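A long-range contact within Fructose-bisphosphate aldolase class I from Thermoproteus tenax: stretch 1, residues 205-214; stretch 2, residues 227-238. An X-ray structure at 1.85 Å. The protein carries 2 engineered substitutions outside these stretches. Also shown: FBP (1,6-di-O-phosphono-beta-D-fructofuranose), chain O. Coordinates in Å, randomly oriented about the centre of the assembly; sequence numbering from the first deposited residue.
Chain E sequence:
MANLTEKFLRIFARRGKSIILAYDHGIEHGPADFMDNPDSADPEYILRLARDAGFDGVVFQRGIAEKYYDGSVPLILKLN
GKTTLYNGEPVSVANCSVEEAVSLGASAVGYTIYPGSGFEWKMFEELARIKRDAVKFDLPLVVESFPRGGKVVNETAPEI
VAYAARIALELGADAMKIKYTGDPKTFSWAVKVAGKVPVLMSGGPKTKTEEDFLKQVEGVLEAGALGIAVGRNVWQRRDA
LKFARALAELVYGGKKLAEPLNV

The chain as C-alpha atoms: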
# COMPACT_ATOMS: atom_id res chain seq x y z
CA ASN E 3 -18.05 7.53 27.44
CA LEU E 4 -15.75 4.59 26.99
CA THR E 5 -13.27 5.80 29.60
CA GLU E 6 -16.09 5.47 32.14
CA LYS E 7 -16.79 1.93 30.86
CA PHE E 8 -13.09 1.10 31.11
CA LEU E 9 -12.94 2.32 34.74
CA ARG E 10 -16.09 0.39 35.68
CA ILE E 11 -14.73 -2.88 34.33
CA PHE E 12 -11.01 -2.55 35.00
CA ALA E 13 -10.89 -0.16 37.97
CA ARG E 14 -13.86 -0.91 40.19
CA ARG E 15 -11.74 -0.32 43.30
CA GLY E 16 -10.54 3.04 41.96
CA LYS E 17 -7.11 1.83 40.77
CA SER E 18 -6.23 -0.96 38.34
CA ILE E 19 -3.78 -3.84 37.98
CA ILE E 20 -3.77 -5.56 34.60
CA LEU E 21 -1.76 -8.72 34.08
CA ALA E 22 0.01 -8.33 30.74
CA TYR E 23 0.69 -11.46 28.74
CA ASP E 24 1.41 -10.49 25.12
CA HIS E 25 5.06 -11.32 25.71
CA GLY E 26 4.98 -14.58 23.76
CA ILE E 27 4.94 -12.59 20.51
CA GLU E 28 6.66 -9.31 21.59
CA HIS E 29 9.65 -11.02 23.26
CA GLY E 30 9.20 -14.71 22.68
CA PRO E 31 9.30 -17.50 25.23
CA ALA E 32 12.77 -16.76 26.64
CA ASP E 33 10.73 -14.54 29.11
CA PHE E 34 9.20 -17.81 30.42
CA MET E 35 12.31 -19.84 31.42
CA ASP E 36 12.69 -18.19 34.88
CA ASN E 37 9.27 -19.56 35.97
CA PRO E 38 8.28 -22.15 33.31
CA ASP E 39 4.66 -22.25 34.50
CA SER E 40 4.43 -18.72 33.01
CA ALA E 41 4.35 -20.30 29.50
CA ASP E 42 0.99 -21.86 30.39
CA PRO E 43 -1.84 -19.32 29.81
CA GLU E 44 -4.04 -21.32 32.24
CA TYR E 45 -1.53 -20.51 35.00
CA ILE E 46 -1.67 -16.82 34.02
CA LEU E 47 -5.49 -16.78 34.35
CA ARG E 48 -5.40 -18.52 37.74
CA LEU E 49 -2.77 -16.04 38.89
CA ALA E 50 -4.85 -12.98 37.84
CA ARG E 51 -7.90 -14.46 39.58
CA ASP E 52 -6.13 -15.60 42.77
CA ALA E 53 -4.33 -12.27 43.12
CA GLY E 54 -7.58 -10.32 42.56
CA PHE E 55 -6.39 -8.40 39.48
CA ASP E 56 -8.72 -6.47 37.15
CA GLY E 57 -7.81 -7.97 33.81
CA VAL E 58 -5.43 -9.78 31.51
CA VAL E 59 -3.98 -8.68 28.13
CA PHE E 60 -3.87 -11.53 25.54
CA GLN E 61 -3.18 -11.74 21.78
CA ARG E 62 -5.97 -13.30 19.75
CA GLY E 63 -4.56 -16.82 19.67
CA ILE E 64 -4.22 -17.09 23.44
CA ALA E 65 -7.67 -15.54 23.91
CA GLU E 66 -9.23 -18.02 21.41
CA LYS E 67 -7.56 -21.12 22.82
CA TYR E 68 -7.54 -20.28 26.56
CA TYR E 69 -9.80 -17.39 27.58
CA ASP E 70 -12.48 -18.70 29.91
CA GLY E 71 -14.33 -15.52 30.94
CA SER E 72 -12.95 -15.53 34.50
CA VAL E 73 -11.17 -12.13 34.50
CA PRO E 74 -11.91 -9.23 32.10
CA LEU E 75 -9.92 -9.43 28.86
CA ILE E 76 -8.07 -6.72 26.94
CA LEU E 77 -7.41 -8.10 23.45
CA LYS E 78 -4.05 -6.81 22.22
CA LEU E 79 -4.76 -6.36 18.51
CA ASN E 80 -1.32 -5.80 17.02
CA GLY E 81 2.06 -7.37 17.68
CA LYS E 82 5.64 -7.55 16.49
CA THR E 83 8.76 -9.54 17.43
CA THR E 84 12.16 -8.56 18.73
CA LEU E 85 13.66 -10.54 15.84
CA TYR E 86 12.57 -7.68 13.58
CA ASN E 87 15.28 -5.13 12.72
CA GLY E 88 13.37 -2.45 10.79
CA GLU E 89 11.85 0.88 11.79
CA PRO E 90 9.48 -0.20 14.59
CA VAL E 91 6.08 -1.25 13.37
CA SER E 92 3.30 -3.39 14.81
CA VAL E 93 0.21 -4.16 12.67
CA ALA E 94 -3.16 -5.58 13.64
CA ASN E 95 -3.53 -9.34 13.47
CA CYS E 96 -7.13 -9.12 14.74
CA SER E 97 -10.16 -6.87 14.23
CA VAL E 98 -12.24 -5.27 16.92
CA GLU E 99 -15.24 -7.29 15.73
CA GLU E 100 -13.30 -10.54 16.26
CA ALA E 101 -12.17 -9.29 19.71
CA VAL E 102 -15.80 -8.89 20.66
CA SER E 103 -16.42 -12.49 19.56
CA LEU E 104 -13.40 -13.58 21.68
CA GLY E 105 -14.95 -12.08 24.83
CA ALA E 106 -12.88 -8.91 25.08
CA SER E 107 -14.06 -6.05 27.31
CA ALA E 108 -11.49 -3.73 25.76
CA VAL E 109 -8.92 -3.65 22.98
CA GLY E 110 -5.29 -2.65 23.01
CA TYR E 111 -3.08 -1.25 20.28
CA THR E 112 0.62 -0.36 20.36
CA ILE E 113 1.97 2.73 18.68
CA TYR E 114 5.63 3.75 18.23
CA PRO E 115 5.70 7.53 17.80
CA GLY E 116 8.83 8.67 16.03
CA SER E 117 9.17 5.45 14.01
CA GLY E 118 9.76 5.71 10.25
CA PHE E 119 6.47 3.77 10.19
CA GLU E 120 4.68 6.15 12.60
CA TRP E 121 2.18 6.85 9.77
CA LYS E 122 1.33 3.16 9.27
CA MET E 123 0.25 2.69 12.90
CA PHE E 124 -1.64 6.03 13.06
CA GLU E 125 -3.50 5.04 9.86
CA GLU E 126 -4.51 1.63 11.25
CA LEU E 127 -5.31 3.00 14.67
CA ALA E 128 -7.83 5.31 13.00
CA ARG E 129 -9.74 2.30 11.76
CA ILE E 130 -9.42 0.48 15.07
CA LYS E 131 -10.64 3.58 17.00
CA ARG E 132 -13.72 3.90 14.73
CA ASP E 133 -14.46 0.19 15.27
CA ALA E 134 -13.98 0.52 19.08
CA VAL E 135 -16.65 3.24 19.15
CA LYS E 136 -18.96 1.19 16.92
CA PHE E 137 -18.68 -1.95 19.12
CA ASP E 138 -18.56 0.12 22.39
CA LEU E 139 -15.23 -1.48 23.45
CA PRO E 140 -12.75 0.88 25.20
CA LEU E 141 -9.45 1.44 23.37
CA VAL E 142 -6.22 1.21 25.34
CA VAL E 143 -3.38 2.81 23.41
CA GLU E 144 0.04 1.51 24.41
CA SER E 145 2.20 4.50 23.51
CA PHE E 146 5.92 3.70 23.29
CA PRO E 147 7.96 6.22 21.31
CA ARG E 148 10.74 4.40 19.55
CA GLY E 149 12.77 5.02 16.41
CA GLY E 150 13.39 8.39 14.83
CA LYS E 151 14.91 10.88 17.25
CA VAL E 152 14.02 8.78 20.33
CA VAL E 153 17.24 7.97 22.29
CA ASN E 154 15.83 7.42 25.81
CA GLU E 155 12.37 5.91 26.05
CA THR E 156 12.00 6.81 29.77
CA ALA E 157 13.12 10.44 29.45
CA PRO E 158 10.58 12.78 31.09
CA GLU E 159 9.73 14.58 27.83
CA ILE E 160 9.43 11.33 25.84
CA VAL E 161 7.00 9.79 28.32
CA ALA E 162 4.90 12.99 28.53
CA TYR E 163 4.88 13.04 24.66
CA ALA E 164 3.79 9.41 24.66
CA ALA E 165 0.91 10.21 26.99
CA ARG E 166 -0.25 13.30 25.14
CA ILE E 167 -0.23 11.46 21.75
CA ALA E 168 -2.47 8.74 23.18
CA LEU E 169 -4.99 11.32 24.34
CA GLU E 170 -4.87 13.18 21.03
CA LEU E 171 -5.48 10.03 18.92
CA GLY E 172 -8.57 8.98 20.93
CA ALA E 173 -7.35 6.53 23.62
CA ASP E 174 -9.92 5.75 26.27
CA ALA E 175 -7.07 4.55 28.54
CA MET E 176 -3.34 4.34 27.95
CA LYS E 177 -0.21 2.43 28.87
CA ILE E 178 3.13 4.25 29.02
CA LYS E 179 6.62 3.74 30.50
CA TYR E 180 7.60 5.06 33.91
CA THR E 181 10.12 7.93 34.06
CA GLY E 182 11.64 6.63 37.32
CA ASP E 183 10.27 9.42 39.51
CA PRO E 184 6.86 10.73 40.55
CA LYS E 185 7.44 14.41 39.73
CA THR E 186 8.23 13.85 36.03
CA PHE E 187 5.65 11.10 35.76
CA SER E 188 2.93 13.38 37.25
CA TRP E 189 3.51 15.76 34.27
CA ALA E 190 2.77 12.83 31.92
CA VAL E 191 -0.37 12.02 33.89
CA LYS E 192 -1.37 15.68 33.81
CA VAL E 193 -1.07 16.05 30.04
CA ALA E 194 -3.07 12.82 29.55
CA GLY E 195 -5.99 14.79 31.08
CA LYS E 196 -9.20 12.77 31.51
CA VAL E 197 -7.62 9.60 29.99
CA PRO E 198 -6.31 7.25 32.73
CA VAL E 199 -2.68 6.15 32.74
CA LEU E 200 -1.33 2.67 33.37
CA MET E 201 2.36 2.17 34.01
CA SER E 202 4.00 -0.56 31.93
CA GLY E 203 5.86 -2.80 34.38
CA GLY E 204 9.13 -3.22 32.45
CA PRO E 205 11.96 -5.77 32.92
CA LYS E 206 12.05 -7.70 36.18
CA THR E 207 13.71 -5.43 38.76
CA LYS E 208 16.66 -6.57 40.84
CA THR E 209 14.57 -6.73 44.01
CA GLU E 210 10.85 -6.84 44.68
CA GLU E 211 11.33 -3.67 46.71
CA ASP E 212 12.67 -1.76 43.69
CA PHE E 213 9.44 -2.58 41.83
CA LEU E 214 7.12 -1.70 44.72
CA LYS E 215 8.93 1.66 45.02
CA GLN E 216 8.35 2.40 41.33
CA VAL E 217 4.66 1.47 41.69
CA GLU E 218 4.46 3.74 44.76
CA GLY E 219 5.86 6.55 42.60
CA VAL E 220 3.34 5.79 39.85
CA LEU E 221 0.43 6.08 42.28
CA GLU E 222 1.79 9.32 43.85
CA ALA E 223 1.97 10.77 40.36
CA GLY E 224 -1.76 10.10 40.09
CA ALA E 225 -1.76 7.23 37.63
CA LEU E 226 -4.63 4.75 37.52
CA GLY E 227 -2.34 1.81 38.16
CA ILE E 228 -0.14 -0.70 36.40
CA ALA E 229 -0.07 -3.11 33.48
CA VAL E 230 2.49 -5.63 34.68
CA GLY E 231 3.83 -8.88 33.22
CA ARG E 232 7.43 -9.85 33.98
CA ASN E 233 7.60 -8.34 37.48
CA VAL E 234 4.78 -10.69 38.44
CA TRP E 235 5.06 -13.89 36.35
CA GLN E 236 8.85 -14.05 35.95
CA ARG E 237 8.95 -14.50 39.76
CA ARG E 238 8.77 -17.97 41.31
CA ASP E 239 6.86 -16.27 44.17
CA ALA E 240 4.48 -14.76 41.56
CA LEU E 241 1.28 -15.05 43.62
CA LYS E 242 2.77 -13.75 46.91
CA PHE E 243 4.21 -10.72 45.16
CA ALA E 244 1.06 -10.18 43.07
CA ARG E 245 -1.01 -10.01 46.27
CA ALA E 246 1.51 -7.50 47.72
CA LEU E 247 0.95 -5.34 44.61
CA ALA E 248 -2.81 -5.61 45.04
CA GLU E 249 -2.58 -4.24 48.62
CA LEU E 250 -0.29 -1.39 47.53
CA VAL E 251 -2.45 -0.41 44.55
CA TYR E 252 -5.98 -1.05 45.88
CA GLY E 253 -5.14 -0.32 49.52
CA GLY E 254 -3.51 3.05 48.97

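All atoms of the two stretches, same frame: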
# COMPACT_ATOMS: atom_id res chain seq x y z
N PRO E 205 11.14 -4.62 32.52
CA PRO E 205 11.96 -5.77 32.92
C PRO E 205 11.91 -6.01 34.41
O PRO E 205 11.78 -5.05 35.17
CB PRO E 205 13.39 -5.36 32.52
CG PRO E 205 13.20 -4.45 31.40
CD PRO E 205 11.93 -3.65 31.74
N LYS E 206 12.03 -7.28 34.80
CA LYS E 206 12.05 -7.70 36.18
C LYS E 206 13.13 -6.89 36.90
O LYS E 206 14.27 -6.85 36.44
CB LYS E 206 12.36 -9.20 36.28
CG LYS E 206 12.11 -9.85 37.66
CD LYS E 206 13.12 -10.98 37.96
CE LYS E 206 12.71 -12.32 37.38
NZ LYS E 206 13.37 -13.48 38.09
N THR E 207 12.77 -6.26 38.01
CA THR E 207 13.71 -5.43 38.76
C THR E 207 14.60 -6.36 39.56
O THR E 207 14.29 -7.53 39.73
CB THR E 207 12.98 -4.47 39.71
OG1 THR E 207 12.07 -5.20 40.54
CG2 THR E 207 12.09 -3.52 38.96
N LYS E 208 15.69 -5.81 40.07
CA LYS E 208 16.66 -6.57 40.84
C LYS E 208 16.07 -7.11 42.14
O LYS E 208 16.33 -8.25 42.53
CB LYS E 208 17.87 -5.69 41.13
CG LYS E 208 18.60 -5.24 39.88
CD LYS E 208 19.00 -3.74 39.91
CE LYS E 208 20.52 -3.57 39.81
NZ LYS E 208 21.05 -4.00 38.48
N THR E 209 15.29 -6.28 42.82
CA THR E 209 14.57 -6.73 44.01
C THR E 209 13.09 -6.40 43.87
O THR E 209 12.71 -5.49 43.15
CB THR E 209 15.09 -6.03 45.27
OG1 THR E 209 14.82 -4.63 45.18
CG2 THR E 209 16.61 -6.15 45.40
N GLU E 210 12.28 -7.12 44.63
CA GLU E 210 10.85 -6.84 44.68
C GLU E 210 10.63 -5.43 45.21
O GLU E 210 9.72 -4.75 44.75
CB GLU E 210 10.13 -7.89 45.54
CG GLU E 210 10.08 -9.22 44.81
CD GLU E 210 9.35 -10.32 45.54
OE1 GLU E 210 9.02 -10.15 46.74
OE2 GLU E 210 9.12 -11.36 44.90
N GLU E 211 11.48 -5.00 46.13
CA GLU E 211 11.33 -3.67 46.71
C GLU E 211 11.53 -2.56 45.68
O GLU E 211 10.87 -1.55 45.77
CB GLU E 211 12.27 -3.48 47.92
CG GLU E 211 11.87 -2.33 48.83
CD GLU E 211 10.51 -2.55 49.48
OE1 GLU E 211 10.30 -3.64 50.10
OE2 GLU E 211 9.65 -1.65 49.38
N ASP E 212 12.42 -2.76 44.71
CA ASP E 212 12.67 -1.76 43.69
C ASP E 212 11.37 -1.57 42.91
O ASP E 212 10.99 -0.45 42.62
CB ASP E 212 13.75 -2.20 42.68
CG ASP E 212 15.15 -2.21 43.25
OD1 ASP E 212 15.45 -1.50 44.24
OD2 ASP E 212 16.04 -2.93 42.75
N PHE E 213 10.71 -2.67 42.55
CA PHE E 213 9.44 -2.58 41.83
C PHE E 213 8.31 -1.92 42.62
O PHE E 213 7.56 -1.11 42.08
CB PHE E 213 8.96 -3.93 41.32
CG PHE E 213 7.86 -3.80 40.32
CD1 PHE E 213 8.09 -3.14 39.12
CD2 PHE E 213 6.58 -4.27 40.59
CE1 PHE E 213 7.06 -2.97 38.18
CE2 PHE E 213 5.54 -4.10 39.63
CZ PHE E 213 5.78 -3.45 38.46
N LEU E 214 8.17 -2.28 43.88
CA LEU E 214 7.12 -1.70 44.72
C LEU E 214 7.32 -0.18 44.85
O LEU E 214 6.36 0.57 44.91
CB LEU E 214 7.10 -2.36 46.11
CG LEU E 214 6.51 -3.77 46.19
CD1 LEU E 214 6.79 -4.41 47.55
CD2 LEU E 214 5.00 -3.75 45.90
N GLY E 227 -2.89 3.08 37.73
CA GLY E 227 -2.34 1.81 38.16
C GLY E 227 -1.29 1.25 37.20
O GLY E 227 -0.54 2.01 36.59
N ILE E 228 -1.24 -0.07 37.09
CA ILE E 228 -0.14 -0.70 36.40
C ILE E 228 -0.63 -1.80 35.46
O ILE E 228 -1.66 -2.41 35.71
CB ILE E 228 0.89 -1.25 37.41
CG1 ILE E 228 0.35 -2.46 38.17
CG2 ILE E 228 1.27 -0.16 38.42
CD1 ILE E 228 1.33 -3.04 39.18
N ALA E 229 0.11 -1.99 34.37
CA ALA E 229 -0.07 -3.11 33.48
C ALA E 229 1.25 -3.85 33.56
O ALA E 229 2.25 -3.35 33.07
CB ALA E 229 -0.38 -2.64 32.06
N VAL E 230 1.26 -4.98 34.25
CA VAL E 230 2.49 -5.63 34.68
C VAL E 230 2.50 -7.09 34.19
O VAL E 230 1.49 -7.78 34.29
CB VAL E 230 2.63 -5.59 36.25
CG1 VAL E 230 1.43 -6.24 36.95
CG2 VAL E 230 3.94 -6.19 36.75
N GLY E 231 3.64 -7.52 33.67
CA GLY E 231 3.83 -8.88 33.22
C GLY E 231 5.01 -9.49 33.94
O GLY E 231 4.84 -10.20 34.93
N ARG E 232 6.22 -9.18 33.49
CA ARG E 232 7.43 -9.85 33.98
C ARG E 232 7.62 -9.73 35.48
O ARG E 232 7.99 -10.69 36.15
CB ARG E 232 8.67 -9.34 33.25
CG ARG E 232 8.68 -9.71 31.76
CD ARG E 232 9.74 -8.97 30.97
NE ARG E 232 9.19 -7.68 30.59
CZ ARG E 232 9.82 -6.80 29.86
NH1 ARG E 232 11.03 -7.05 29.40
NH2 ARG E 232 9.22 -5.65 29.59
N ASN E 233 7.38 -8.54 36.04
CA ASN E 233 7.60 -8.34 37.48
C ASN E 233 6.62 -9.11 38.37
O ASN E 233 6.81 -9.16 39.58
CB ASN E 233 7.60 -6.86 37.84
CG ASN E 233 8.95 -6.24 37.67
OD1 ASN E 233 9.88 -6.52 38.44
ND2 ASN E 233 9.11 -5.45 36.61
N VAL E 234 5.58 -9.69 37.78
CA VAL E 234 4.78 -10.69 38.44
C VAL E 234 5.17 -12.11 37.98
O VAL E 234 5.68 -12.88 38.77
CB VAL E 234 3.25 -10.42 38.29
CG1 VAL E 234 2.42 -11.56 38.86
CG2 VAL E 234 2.89 -9.13 39.02
N TRP E 235 4.94 -12.47 36.72
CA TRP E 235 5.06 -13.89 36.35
C TRP E 235 6.45 -14.42 36.04
O TRP E 235 6.61 -15.64 35.90
CB TRP E 235 4.05 -14.31 35.27
CG TRP E 235 4.00 -13.47 34.09
CD1 TRP E 235 2.99 -12.63 33.72
CD2 TRP E 235 4.98 -13.38 33.06
NE1 TRP E 235 3.30 -12.02 32.52
CE2 TRP E 235 4.51 -12.47 32.10
CE3 TRP E 235 6.23 -13.98 32.86
CZ2 TRP E 235 5.24 -12.13 30.98
CZ3 TRP E 235 6.94 -13.65 31.71
CH2 TRP E 235 6.46 -12.74 30.81
N GLN E 236 7.46 -13.55 35.97
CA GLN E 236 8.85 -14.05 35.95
C GLN E 236 9.38 -14.38 37.35
O GLN E 236 10.52 -14.84 37.46
CB GLN E 236 9.83 -13.07 35.29
CG GLN E 236 9.84 -13.10 33.78
CD GLN E 236 11.07 -12.40 33.17
OE1 GLN E 236 11.42 -11.28 33.55
NE2 GLN E 236 11.70 -13.07 32.21
N ARG E 237 8.58 -14.14 38.39
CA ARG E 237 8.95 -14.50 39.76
C ARG E 237 8.40 -15.86 40.16
O ARG E 237 7.26 -16.17 39.88
CB ARG E 237 8.45 -13.45 40.75
CG ARG E 237 8.94 -12.08 40.41
CD ARG E 237 8.52 -11.01 41.39
NE ARG E 237 9.07 -9.70 41.02
CZ ARG E 237 10.35 -9.38 41.14
NH1 ARG E 237 11.21 -10.26 41.63
NH2 ARG E 237 10.78 -8.18 40.77
N ARG E 238 9.23 -16.67 40.81
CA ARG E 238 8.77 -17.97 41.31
C ARG E 238 7.78 -17.80 42.46
O ARG E 238 6.94 -18.67 42.69
CB ARG E 238 9.96 -18.83 41.75
CG ARG E 238 10.70 -19.49 40.58
CD ARG E 238 12.14 -19.88 40.94
NE ARG E 238 12.86 -18.72 41.50
CZ ARG E 238 13.82 -18.76 42.43
NH1 ARG E 238 14.25 -19.91 42.94
NH2 ARG E 238 14.36 -17.60 42.83
P1 FBP O . 5.89 -5.89 31.40
O1P FBP O . 6.48 -7.25 31.39
O2P FBP O . 5.38 -5.39 32.79
O3P FBP O . 6.83 -4.81 30.87
O1 FBP O . 4.61 -5.96 30.45
C1 FBP O . 3.88 -4.79 30.13
C2 FBP O . 4.09 -4.45 28.65
O2 FBP O . 3.41 -3.22 28.32
C3 FBP O . 3.62 -5.56 27.69
O3 FBP O . 2.22 -5.60 27.46
C4 FBP O . 4.42 -5.20 26.44
O4 FBP O . 4.63 -6.26 25.52
C5 FBP O . 5.75 -4.78 27.05
O5 FBP O . 5.47 -4.25 28.35
C6 FBP O . 6.45 -3.75 26.16
O6 FBP O . 7.63 -3.32 26.81
P2 FBP O . 9.07 -3.42 26.08
O4P FBP O . 10.07 -3.76 27.16
O5P FBP O . 9.00 -4.44 24.94
O6P FBP O . 9.53 -2.04 25.57
O HOH W 1 12.81 -9.26 32.79

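Hydrogen bonding across the contact centres on the side-chain amide of Asn-233, whose two ends serve opposite roles. Asn-233 ND2 donates to Pro-205 O (3.1 Å, N-H...O angle 148°), while Asn-233 OD1 accepts from Thr-207 N (2.9 Å, 164°). The amide thus engages backbone groups on both flanks of Lys-206, where the two stretches come closest in register, with Lys-206 CA 4.7 Å from Asn-233 CA. The nearly linear second bond is the better formed. A weak bond runs from Lys-206 NZ to Gln-236 O (3.2 Å), and water 1 bridges the same two residues: it accepts from Lys-206 N (2.9 Å) and donates to Gln-236 OE1 (2.6 Å).

Within stretch 2, Arg-237 is held by bonds from NE to Asn-233 O (2.7 Å) and from NH2 to Asn-233 OD1 (3.0 Å), so OD1 accepts from both stretches. The guanidinium so positioned is sandwiched: Lys-206 CG lies over one face, 3.8 Å from Arg-237 NH2, and Glu-210 CG over the opposite face, 3.5 Å from Arg-237 NH1. Glu-210 OE2 is 4.0 Å from Arg-237 NH1 but well out of the guanidinium plane; no N-H points at it, so the relation is one of charge alone.

Apolar packing gathers around Phe-213. Asn-233 CB sits 3.7 Å from the centroid of the Phe-213 ring and only 2° off its normal, a CH-pi contact squarely over the face. Val-230 CG2 approaches Phe-213 CZ at 3.7 Å, and Ile-228 CD1 is 4.4 Å from Phe-213 CE2.

At the ligand, Arg-232 NE donates to FBP O1P (2.9 Å, 172°) and Arg-232 NH2 to FBP O3P (2.8 Å, 165°). Pro-205 N covers one face of this guanidinium, 3.7 Å from Arg-232 NH2, leaving the edge to the phosphate.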